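PDB 6CNG: DegV domain-containing protein spr0652 from Streptococcus pneumoniae, which binds the long-chain fatty acid linoleic acid and may take part in lipid transport or fatty acid metabolism. Local coordinates for residues 153-158 with 163-168. Sequence-based numbering, arbitrary orientation.
Sequences NDLIDQ and EEVVEA
Leu155 reaches from one arm of a helical hairpin into the shallow hollow between Val165 and Ala168, one turn apart on the other arm. The antiparallel hairpin pairs helices 143-157 and 162-174 of the DegV fold, and the two short segments run roughly antiparallel, at 143°, with axes 10.0 Å apart at closest approach. The forked end of the leucine fills the hollow with both methyls. CD2 lies against the single methyl of Ala168, Leu155 CD2 to Ala168 CB being 3.8 Å, whereas CD1 lodges between that same methyl and the CG1 branch of the valine, 3.9 Å from Val165 CG1. Both prongs of the fork thus meet the alanine, with Leu155 CD1 4.0 Å from Ala168 CB.

Val165 sets its two methyls obliquely across the leucine. With CG1 anti to the backbone N (chi1 175°), they divide the work: CG1 faces the leucine tip, and CG2 slips toward the leucine stem and the flank of Ile156, a looser touch of 4.4 Å between Val165 CG2 and Ile156 CG1. No hydrogen bond crosses between the segments, and the side chains that meet here are all apolar. Phe102 of strand 100-105 also packs on Val165, and Trp23 of strand 23-28 on Ile156, which seats the hairpin against the sheet. At the base of the leucine, Leu155 CB stands 4.1 Å from Val165 CG2.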
# COMPACT_ATOMS: atom_id res chain seq x y z
N ASN A 153 -9.60 3.93 -11.27
CA ASN A 153 -11.05 3.91 -11.35
C ASN A 153 -11.59 5.23 -11.84
O ASN A 153 -12.47 5.27 -12.69
CB ASN A 153 -11.63 3.58 -9.98
CG ASN A 153 -13.09 3.17 -10.05
OD1 ASN A 153 -13.42 2.21 -10.74
ND2 ASN A 153 -13.95 3.89 -9.34
N ASP A 154 -11.10 6.32 -11.27
CA ASP A 154 -11.44 7.64 -11.77
C ASP A 154 -11.26 7.70 -13.28
O ASP A 154 -12.19 8.06 -14.01
CB ASP A 154 -10.51 8.67 -11.11
CG ASP A 154 -10.89 9.02 -9.69
OD1 ASP A 154 -11.87 8.49 -9.13
OD2 ASP A 154 -10.16 9.87 -9.14
N LEU A 155 -10.06 7.37 -13.76
CA LEU A 155 -9.74 7.51 -15.18
C LEU A 155 -10.67 6.69 -16.05
O LEU A 155 -11.01 7.13 -17.15
CB LEU A 155 -8.29 7.12 -15.47
CG LEU A 155 -7.22 7.82 -14.65
CD1 LEU A 155 -5.95 7.07 -14.69
CD2 LEU A 155 -7.01 9.22 -15.11
N ILE A 156 -11.07 5.50 -15.60
CA ILE A 156 -11.98 4.69 -16.41
C ILE A 156 -13.37 5.30 -16.42
O ILE A 156 -14.02 5.37 -17.48
CB ILE A 156 -12.02 3.24 -15.92
CG1 ILE A 156 -10.67 2.58 -16.08
CG2 ILE A 156 -13.01 2.52 -16.73
CD1 ILE A 156 -10.55 1.25 -15.34
N ASP A 157 -13.86 5.73 -15.26
CA ASP A 157 -15.11 6.48 -15.19
C ASP A 157 -15.10 7.66 -16.14
O ASP A 157 -16.13 8.03 -16.69
CB ASP A 157 -15.33 6.98 -13.76
CG ASP A 157 -16.78 7.34 -13.47
OD1 ASP A 157 -17.69 6.59 -13.86
OD2 ASP A 157 -17.01 8.37 -12.83
N GLN A 158 -13.94 8.24 -16.35
CA GLN A 158 -13.84 9.40 -17.21
C GLN A 158 -13.94 9.06 -18.68
O GLN A 158 -14.11 9.97 -19.50
CB GLN A 158 -12.53 10.12 -16.92
CG GLN A 158 -12.53 10.76 -15.56
CD GLN A 158 -11.19 11.37 -15.20
OE1 GLN A 158 -10.42 11.73 -16.08
NE2 GLN A 158 -10.93 11.50 -13.91
N GLU A 163 -5.07 2.81 -23.53
CA GLU A 163 -3.76 3.43 -23.65
C GLU A 163 -3.78 4.84 -23.07
O GLU A 163 -2.77 5.30 -22.54
CB GLU A 163 -3.28 3.41 -25.10
CG GLU A 163 -2.48 2.14 -25.47
CD GLU A 163 -3.32 1.03 -26.11
OE1 GLU A 163 -4.50 1.29 -26.41
OE2 GLU A 163 -2.79 -0.11 -26.31
N GLU A 164 -4.93 5.51 -23.13
CA GLU A 164 -5.06 6.78 -22.43
C GLU A 164 -4.88 6.59 -20.93
O GLU A 164 -4.22 7.39 -20.27
CB GLU A 164 -6.41 7.44 -22.77
CG GLU A 164 -6.49 8.05 -24.18
CD GLU A 164 -7.88 8.58 -24.57
OE1 GLU A 164 -8.88 8.21 -23.95
OE2 GLU A 164 -7.99 9.39 -25.52
N VAL A 165 -5.41 5.50 -20.37
CA VAL A 165 -5.31 5.28 -18.94
C VAL A 165 -3.87 4.99 -18.54
O VAL A 165 -3.38 5.51 -17.54
CB VAL A 165 -6.29 4.19 -18.46
CG1 VAL A 165 -6.06 3.91 -17.01
CG2 VAL A 165 -7.70 4.61 -18.67
N VAL A 166 -3.19 4.14 -19.29
CA VAL A 166 -1.78 3.87 -19.03
C VAL A 166 -0.99 5.18 -18.96
O VAL A 166 -0.18 5.40 -18.05
CB VAL A 166 -1.20 2.94 -20.11
CG1 VAL A 166 0.29 2.76 -19.90
CG2 VAL A 166 -1.93 1.61 -20.13
N GLU A 167 -1.21 6.06 -19.92
CA GLU A 167 -0.50 7.32 -19.96
C GLU A 167 -0.80 8.15 -18.71
O GLU A 167 0.10 8.62 -18.03
CB GLU A 167 -0.90 8.03 -21.27
CG GLU A 167 -0.64 9.52 -21.38
CD GLU A 167 -1.17 10.10 -22.70
OE1 GLU A 167 -1.57 9.31 -23.58
OE2 GLU A 167 -1.19 11.35 -22.84
N ALA A 168 -2.07 8.29 -18.38
CA ALA A 168 -2.45 9.17 -17.29
C ALA A 168 -2.01 8.64 -15.94
O ALA A 168 -1.69 9.42 -15.05
CB ALA A 168 -3.96 9.36 -17.31